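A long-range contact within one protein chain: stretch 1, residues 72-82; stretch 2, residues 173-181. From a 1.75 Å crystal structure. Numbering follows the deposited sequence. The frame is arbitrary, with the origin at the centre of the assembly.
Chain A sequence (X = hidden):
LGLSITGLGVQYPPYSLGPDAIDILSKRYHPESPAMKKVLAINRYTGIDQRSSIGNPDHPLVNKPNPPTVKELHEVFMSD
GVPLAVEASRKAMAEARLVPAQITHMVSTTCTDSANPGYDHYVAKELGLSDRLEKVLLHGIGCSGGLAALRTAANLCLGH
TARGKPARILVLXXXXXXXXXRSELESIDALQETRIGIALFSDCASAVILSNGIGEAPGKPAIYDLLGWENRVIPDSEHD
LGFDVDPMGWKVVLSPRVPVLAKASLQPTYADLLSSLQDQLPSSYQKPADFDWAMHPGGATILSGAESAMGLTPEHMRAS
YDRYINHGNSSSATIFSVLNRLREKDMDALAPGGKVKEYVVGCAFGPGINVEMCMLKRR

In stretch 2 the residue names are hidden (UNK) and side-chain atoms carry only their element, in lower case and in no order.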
# COMPACT_ATOMS: atom_id res chain seq x y z
N GLU A 72 14.63 12.57 7.05
CA GLU A 72 14.83 12.75 8.47
C GLU A 72 13.58 12.33 9.25
O GLU A 72 13.67 11.72 10.32
CB GLU A 72 15.26 14.19 8.77
CG GLU A 72 16.70 14.47 8.31
CD GLU A 72 17.03 15.95 8.15
OE1 GLU A 72 16.11 16.80 8.03
OE2 GLU A 72 18.24 16.27 8.11
N LEU A 73 12.41 12.62 8.68
CA LEU A 73 11.14 12.13 9.22
C LEU A 73 11.11 10.62 9.26
O LEU A 73 10.71 10.02 10.26
CB LEU A 73 9.96 12.67 8.41
CG LEU A 73 9.66 14.17 8.55
CD1 LEU A 73 8.65 14.61 7.51
CD2 LEU A 73 9.17 14.50 9.96
N HIS A 74 11.56 9.99 8.17
CA HIS A 74 11.54 8.53 8.11
C HIS A 74 12.37 7.91 9.23
O HIS A 74 11.96 6.93 9.84
CB HIS A 74 12.02 8.00 6.76
CG HIS A 74 12.14 6.51 6.74
ND1 HIS A 74 13.36 5.87 6.81
CD2 HIS A 74 11.20 5.54 6.73
CE1 HIS A 74 13.16 4.57 6.82
NE2 HIS A 74 11.86 4.34 6.77
N GLU A 75 13.54 8.50 9.49
CA GLU A 75 14.41 7.99 10.54
C GLU A 75 13.70 7.92 11.89
O GLU A 75 13.84 6.93 12.61
CB GLU A 75 15.68 8.84 10.63
CG GLU A 75 16.60 8.61 9.43
CD GLU A 75 17.68 9.67 9.26
OE1 GLU A 75 17.69 10.67 10.02
OE2 GLU A 75 18.52 9.50 8.36
N VAL A 76 12.92 8.95 12.21
CA VAL A 76 12.19 9.00 13.48
C VAL A 76 10.92 8.12 13.46
O VAL A 76 10.55 7.53 14.49
CB VAL A 76 11.91 10.47 13.92
CG1 VAL A 76 10.86 10.56 15.02
CG2 VAL A 76 13.22 11.11 14.40
N PHE A 77 10.29 8.00 12.29
CA PHE A 77 9.20 7.03 12.12
C PHE A 77 9.69 5.64 12.50
O PHE A 77 9.02 4.90 13.22
CB PHE A 77 8.67 7.05 10.69
CG PHE A 77 7.39 6.26 10.50
CD1 PHE A 77 6.15 6.89 10.63
CD2 PHE A 77 7.42 4.90 10.19
CE1 PHE A 77 4.97 6.18 10.45
CE2 PHE A 77 6.23 4.17 10.02
CZ PHE A 77 5.01 4.82 10.14
N MET A 78 10.88 5.29 12.03
CA MET A 78 11.46 3.98 12.35
C MET A 78 11.90 3.86 13.81
O MET A 78 11.63 2.83 14.45
CB MET A 78 12.60 3.65 11.38
CG MET A 78 12.14 3.59 9.92
SD MET A 78 10.86 2.34 9.57
CE MET A 78 11.73 0.88 10.03
N SER A 79 12.55 4.89 14.35
CA SER A 79 13.07 4.82 15.72
C SER A 79 12.00 4.94 16.80
O SER A 79 12.08 4.26 17.83
CB SER A 79 14.17 5.86 15.98
OG SER A 79 13.68 7.19 15.91
N ASP A 80 11.00 5.79 16.55
CA ASP A 80 9.99 6.12 17.57
C ASP A 80 8.57 5.63 17.26
O ASP A 80 7.75 5.52 18.17
CB ASP A 80 9.99 7.62 17.84
CG ASP A 80 11.22 8.07 18.59
OD1 ASP A 80 11.07 8.51 19.74
OD2 ASP A 80 12.34 7.96 18.04
N GLY A 81 8.29 5.34 15.99
CA GLY A 81 6.96 4.85 15.59
C GLY A 81 6.89 3.33 15.60
O GLY A 81 5.98 2.75 16.20
N VAL A 82 7.85 2.68 14.95
CA VAL A 82 7.84 1.21 14.86
C VAL A 82 7.68 0.50 16.23
O VAL A 82 6.88 -0.43 16.33
CB VAL A 82 9.04 0.67 14.01
CG1 VAL A 82 9.25 -0.84 14.20
CG2 VAL A 82 8.80 1.01 12.54
N UNK A 173 -2.26 -0.27 12.23
CA UNK A 173 -2.12 1.12 11.79
C UNK A 173 -1.10 1.84 12.66
O UNK A 173 -1.12 1.73 13.89
c UNK A 173 -3.46 1.84 11.86
N UNK A 174 -0.20 2.56 12.01
CA UNK A 174 0.77 3.39 12.72
C UNK A 174 0.86 4.74 12.03
O UNK A 174 1.06 4.82 10.82
c UNK A 174 3.32 4.00 14.59
c UNK A 174 2.14 2.69 12.75
c UNK A 174 3.38 3.50 13.14
c UNK A 174 4.64 2.67 12.92
N UNK A 175 0.73 5.81 12.82
CA UNK A 175 0.86 7.16 12.28
C UNK A 175 1.71 8.00 13.21
O UNK A 175 1.53 7.96 14.43
c UNK A 175 -0.50 7.83 12.07
c UNK A 175 -1.49 7.05 11.18
c UNK A 175 -1.14 7.04 9.70
o UNK A 175 -0.09 7.58 9.28
o UNK A 175 -1.95 6.48 8.93
N UNK A 176 2.68 8.69 12.63
CA UNK A 176 3.47 9.69 13.35
C UNK A 176 3.32 11.00 12.58
O UNK A 176 4.00 11.22 11.57
c UNK A 176 5.12 7.94 14.17
c UNK A 176 5.75 10.38 14.23
c UNK A 176 4.97 9.30 13.47
N UNK A 177 2.41 11.84 13.04
CA UNK A 177 2.08 13.08 12.34
C UNK A 177 2.70 14.31 13.00
O UNK A 177 2.91 15.33 12.33
o UNK A 177 0.06 13.37 13.62
c UNK A 177 0.57 13.26 12.31
N UNK A 178 2.97 14.24 14.30
CA UNK A 178 3.37 15.44 15.06
C UNK A 178 4.72 16.00 14.65
O UNK A 178 4.99 17.19 14.83
o UNK A 178 4.33 14.21 16.93
c UNK A 178 1.99 14.85 17.09
c UNK A 178 3.38 15.23 16.59
N UNK A 179 5.56 15.14 14.07
CA UNK A 179 6.90 15.53 13.62
C UNK A 179 6.85 16.44 12.39
O UNK A 179 7.86 17.01 12.00
c UNK A 179 7.75 14.29 13.31
o UNK A 179 7.03 13.41 12.43
c UNK A 179 8.10 13.54 14.60
N UNK A 180 5.67 16.57 11.79
CA UNK A 180 5.48 17.41 10.61
C UNK A 180 5.02 18.82 10.99
O UNK A 180 4.70 19.63 10.11
c UNK A 180 4.55 16.72 9.59
c UNK A 180 5.25 15.57 8.83
s UNK A 180 4.18 14.60 7.73
c UNK A 180 4.73 12.96 8.15
N UNK A 181 5.06 19.12 12.28
CA UNK A 181 4.66 20.43 12.80
C UNK A 181 5.44 21.57 12.13
O UNK A 181 4.84 22.57 11.72
c UNK A 181 6.13 20.27 14.88
c UNK A 181 4.15 21.84 14.89
c UNK A 181 4.72 20.50 14.36
O HOH W 1 8.43 11.12 11.78

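Position 173 carries a single side-chain carbon, out of reach of stretch 1. One carbon means Ala173, a strand residue with no part in the contact.

At position 174 there are four carbons, forked at the second, on a CA-to-CB bond that points toward the helix. One branch end lies 3.5 Å from Phe77 CZ, and both pack near Gly81 O, the other at 3.4 Å. Four carbons forked at the second make Leu174; CD2 is the atom near Phe77 CZ, and CD1 the one 3.4 Å from Gly81 O.

Position 175 has three carbons, the third carrying two oxygens, and its CA-to-CB bond points away. A carboxylate after two further carbons is Glu175; both oxygens are hydrogen-bonded elsewhere in the structure.

Position 176 alternates back toward the helix: one carbon carrying two more, one of them 3.8 Å from Phe77 CD1 and 3.9 Å from Gly81 CA. This is Val176, and the touching methyl is CG2.

Position 177 shows one carbon then one oxygen, out of reach: Ser177. Position 178 has a carbon bearing one oxygen and one carbon, also out of reach: Thr178.

Position 179 repeats that branched pattern but points toward the helix. Its oxygen sits 3.4 Å from Leu73 CD2, and its methyl 4.1 Å from Val76 CG1. It is Thr179. OG1 also lies 2.8 Å from the oxygen of water 1, which donates to Leu73 O at 3.0 Å, so the polar group is served by a bridge to that helix carbonyl.

Position 180 is an unbranched chain of two carbons, a sulfur and a carbon. Its CA-to-CB bond points sideways, yet the second carbon comes within 3.8 Å of Leu73 CD1. A sulfur inside an unbranched chain, followed by a terminal carbon, fixes Met180, at the N-cap position of the next helix.

Position 181, one carbon carrying two, is Val181, out of reach.

The contact is apolar packing without a direct hydrogen bond between the stretches. Alternation in the strand sends Leu174 toward the helix and Glu175 away, and Val176 continues the pattern just past it. The CA-to-CB bond of Phe77 points sideways to stretch 2, but its ring comes nearer and meets Leu174 and Val176 obliquely. Gly81 gives the close approach: its CA is 6.4 Å from Val176 CA, and an ideal CB there would lie 3.0 Å from Val176 CG2, a clash, and 2.6 Å from Phe77 O. Farther along, Leu73 packs against Thr179 and Met180, and one water joins Leu73 O to Thr179 OG1.

Stretch 2 (173-181) ALEVSTTMV
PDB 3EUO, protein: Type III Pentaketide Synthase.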